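PDB 1H4V: histidine--tRNA ligase from Thermus thermophilus, which catalyses the ATP-dependent attachment of L-histidine to tRNA(His), releasing AMP and diphosphate, and works as a homodimer. Local coordinates for residues A[139-150]-A[301-309]. Numbering follows the deposited sequence.
Sequences LDAEAVVLLYEC and PGVGFAFGV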
loop_
_atom_site.group_PDB
_atom_site.type_symbol
_atom_site.label_atom_id
_atom_site.label_comp_id
_atom_site.label_asym_id
_atom_site.label_seq_id
_atom_site.Cartn_x
_atom_site.Cartn_y
_atom_site.Cartn_z
ATOM N N LEU A 139 26.349 7.300 9.334
ATOM C CA LEU A 139 25.147 6.666 8.815
ATOM C C LEU A 139 24.566 5.614 9.749
ATOM O O LEU A 139 23.345 5.424 9.788
ATOM C CB LEU A 139 25.428 6.057 7.446
ATOM C CG LEU A 139 25.900 7.137 6.481
ATOM C CD1 LEU A 139 26.392 6.510 5.208
ATOM C CD2 LEU A 139 24.760 8.115 6.214
ATOM N N ASP A 140 25.429 4.935 10.501
ATOM C CA ASP A 140 24.973 3.916 11.445
ATOM C C ASP A 140 24.232 4.593 12.593
ATOM O O ASP A 140 23.158 4.161 12.996
ATOM C CB ASP A 140 26.160 3.121 11.998
ATOM C CG ASP A 140 27.024 2.538 10.902
ATOM O OD1 ASP A 140 27.405 1.352 11.007
ATOM O OD2 ASP A 140 27.335 3.267 9.936
ATOM N N ALA A 141 24.809 5.669 13.112
ATOM C CA ALA A 141 24.178 6.396 14.201
ATOM C C ALA A 141 22.846 6.976 13.720
ATOM O O ALA A 141 21.871 7.026 14.472
ATOM C CB ALA A 141 25.103 7.511 14.698
ATOM N N GLU A 142 22.808 7.412 12.464
ATOM C CA GLU A 142 21.590 7.985 11.900
ATOM C C GLU A 142 20.494 6.928 11.786
ATOM O O GLU A 142 19.337 7.196 12.105
ATOM C CB GLU A 142 21.878 8.603 10.530
ATOM C CG GLU A 142 20.681 9.229 9.858
ATOM C CD GLU A 142 21.067 10.068 8.645
ATOM O OE1 GLU A 142 20.843 11.299 8.665
ATOM O OE2 GLU A 142 21.596 9.495 7.670
ATOM N N ALA A 143 20.862 5.727 11.347
ATOM C CA ALA A 143 19.904 4.633 11.213
ATOM C C ALA A 143 19.263 4.359 12.571
ATOM O O ALA A 143 18.043 4.210 12.673
ATOM C CB ALA A 143 20.607 3.374 10.703
ATOM N N VAL A 144 20.099 4.303 13.606
ATOM C CA VAL A 144 19.640 4.062 14.973
ATOM C C VAL A 144 18.706 5.180 15.449
ATOM O O VAL A 144 17.591 4.924 15.906
ATOM C CB VAL A 144 20.839 3.946 15.962
ATOM C CG1 VAL A 144 20.335 3.886 17.382
ATOM C CG2 VAL A 144 21.665 2.680 15.658
ATOM N N VAL A 145 19.159 6.424 15.338
ATOM C CA VAL A 145 18.341 7.554 15.761
ATOM C C VAL A 145 17.040 7.644 14.969
ATOM O O VAL A 145 15.997 7.940 15.537
ATOM C CB VAL A 145 19.100 8.885 15.613
ATOM C CG1 VAL A 145 18.232 10.031 16.110
ATOM C CG2 VAL A 145 20.393 8.829 16.400
ATOM N N LEU A 146 17.101 7.394 13.662
ATOM C CA LEU A 146 15.899 7.446 12.829
ATOM C C LEU A 146 14.843 6.433 13.291
ATOM O O LEU A 146 13.656 6.752 13.330
ATOM C CB LEU A 146 16.241 7.193 11.359
ATOM C CG LEU A 146 16.810 8.359 10.546
ATOM C CD1 LEU A 146 17.017 7.914 9.117
ATOM C CD2 LEU A 146 15.861 9.548 10.585
ATOM N N LEU A 147 15.278 5.222 13.633
ATOM C CA LEU A 147 14.365 4.196 14.106
ATOM C C LEU A 147 13.823 4.632 15.454
ATOM O O LEU A 147 12.617 4.573 15.707
ATOM C CB LEU A 147 15.086 2.852 14.246
ATOM C CG LEU A 147 14.311 1.762 14.985
ATOM C CD1 LEU A 147 12.990 1.490 14.265
ATOM C CD2 LEU A 147 15.163 0.501 15.069
ATOM N N TYR A 148 14.722 5.082 16.318
ATOM C CA TYR A 148 14.340 5.553 17.642
ATOM C C TYR A 148 13.265 6.640 17.495
ATOM O O TYR A 148 12.229 6.593 18.162
ATOM C CB TYR A 148 15.577 6.110 18.349
ATOM C CG TYR A 148 15.358 6.537 19.778
ATOM C CD1 TYR A 148 15.032 5.608 20.761
ATOM C CD2 TYR A 148 15.498 7.872 20.153
ATOM C CE1 TYR A 148 14.853 5.997 22.085
ATOM C CE2 TYR A 148 15.320 8.270 21.469
ATOM C CZ TYR A 148 15.000 7.327 22.431
ATOM O OH TYR A 148 14.838 7.717 23.740
ATOM N N GLU A 149 13.517 7.604 16.606
ATOM C CA GLU A 149 12.591 8.707 16.344
ATOM C C GLU A 149 11.225 8.267 15.806
ATOM O O GLU A 149 10.198 8.752 16.271
ATOM C CB GLU A 149 13.215 9.702 15.364
ATOM C CG GLU A 149 13.748 10.964 16.016
ATOM C CD GLU A 149 12.640 11.855 16.573
ATOM O OE1 GLU A 149 11.884 12.454 15.771
ATOM O OE2 GLU A 149 12.524 11.953 17.817
ATOM N N CYS A 150 11.206 7.380 14.813
ATOM C CA CYS A 150 9.937 6.912 14.271
ATOM C C CYS A 150 9.060 6.444 15.418
ATOM O O CYS A 150 7.886 6.804 15.504
ATOM C CB CYS A 150 10.131 5.729 13.317
ATOM S SG CYS A 150 10.844 6.092 11.710
ATOM N N PRO A 301 28.398 -0.688 0.395
ATOM C CA PRO A 301 28.237 -0.631 1.854
ATOM C C PRO A 301 26.795 -0.274 2.173
ATOM O O PRO A 301 26.177 0.515 1.460
ATOM C CB PRO A 301 29.190 0.487 2.272
ATOM C CG PRO A 301 30.209 0.521 1.160
ATOM C CD PRO A 301 29.361 0.324 -0.066
ATOM N N GLY A 302 26.257 -0.841 3.244
ATOM C CA GLY A 302 24.879 -0.541 3.577
ATOM C C GLY A 302 24.586 -0.631 5.050
ATOM O O GLY A 302 25.262 -1.334 5.790
ATOM N N VAL A 303 23.576 0.106 5.485
ATOM C CA VAL A 303 23.174 0.094 6.878
ATOM C C VAL A 303 21.732 0.563 6.875
ATOM O O VAL A 303 21.353 1.419 6.077
ATOM C CB VAL A 303 24.063 1.032 7.741
ATOM C CG1 VAL A 303 23.914 2.467 7.283
ATOM C CG2 VAL A 303 23.685 0.905 9.207
ATOM N N GLY A 304 20.919 -0.015 7.748
ATOM C CA GLY A 304 19.522 0.361 7.798
ATOM C C GLY A 304 18.780 -0.407 8.868
ATOM O O GLY A 304 19.405 -0.999 9.751
ATOM N N PHE A 305 17.452 -0.396 8.790
ATOM C CA PHE A 305 16.632 -1.095 9.766
ATOM C C PHE A 305 15.251 -1.414 9.225
ATOM O O PHE A 305 14.867 -0.969 8.147
ATOM C CB PHE A 305 16.472 -0.243 11.036
ATOM C CG PHE A 305 15.671 1.020 10.831
ATOM C CD1 PHE A 305 16.303 2.255 10.709
ATOM C CD2 PHE A 305 14.280 0.979 10.776
ATOM C CE1 PHE A 305 15.558 3.433 10.538
ATOM C CE2 PHE A 305 13.534 2.145 10.603
ATOM C CZ PHE A 305 14.174 3.374 10.487
ATOM N N ALA A 306 14.501 -2.178 10.003
ATOM C CA ALA A 306 13.133 -2.536 9.666
ATOM C C ALA A 306 12.399 -2.707 10.981
ATOM O O ALA A 306 13.011 -3.050 11.987
ATOM C CB ALA A 306 13.093 -3.852 8.882
ATOM N N PHE A 307 11.105 -2.418 10.986
ATOM C CA PHE A 307 10.277 -2.645 12.169
ATOM C C PHE A 307 8.902 -3.125 11.700
ATOM O O PHE A 307 8.431 -2.758 10.625
ATOM C CB PHE A 307 10.198 -1.404 13.083
ATOM C CG PHE A 307 9.469 -0.227 12.501
ATOM C CD1 PHE A 307 8.093 -0.264 12.303
ATOM C CD2 PHE A 307 10.155 0.954 12.233
ATOM C CE1 PHE A 307 7.408 0.866 11.853
ATOM C CE2 PHE A 307 9.484 2.093 11.781
ATOM C CZ PHE A 307 8.111 2.054 11.593
ATOM N N GLY A 308 8.295 -4.004 12.483
ATOM C CA GLY A 308 6.996 -4.543 12.120
ATOM C C GLY A 308 5.866 -3.628 12.531
ATOM O O GLY A 308 5.752 -3.239 13.694
ATOM N N VAL A 309 5.036 -3.271 11.568
ATOM C CA VAL A 309 3.898 -2.405 11.832
ATOM C C VAL A 309 2.990 -3.018 12.901
ATOM O O VAL A 309 2.565 -2.320 13.827
ATOM C CB VAL A 309 3.113 -2.147 10.527
ATOM C CG1 VAL A 309 1.873 -1.314 10.805
ATOM C CG2 VAL A 309 4.033 -1.425 9.521
#
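Helix 139-150 runs almost parallel to strand 302-308, their axes 10° apart and 7.7 Å at closest approach, and the backbones come nearest, CA to CA, at Ala143 and Gly304, 5.5 Å. This is a helix packed on the largely antiparallel sheet of the class II synthetase catalytic domain, and no hydrogen bond crosses between the segments. Val303, Phe305 and Phe307, alternate residues on one face of the strand, rise toward the helix. Leu147 covers one face of the Phe305 ring; its CB makes a CH-pi contact 3.6 Å from the ring centroid and 6° off its normal, while Leu146 CB meets the ring edge at CE1, 3.9 Å away. With chi1 at 169°, Leu147 sends CG away from its backbone N, and its CD1 reaches both Phe305 CD2 and, at 3.5 Å, Phe307 CD2. Cys150 adds its CB beside Phe307, and helix 14-33 also touches both residues. At the other end Val303 splits its branches: CG1 goes to Leu139 CB, CG2 to Asp140. Asp140 OD1 hydrogen-bonds Thr267 OG1 and OD2 forms a salt bridge with Arg287, tying the helix to the next two strands of the sheet. Between these ends Ala143 CB rests 4.3 Å from Gly304 CA.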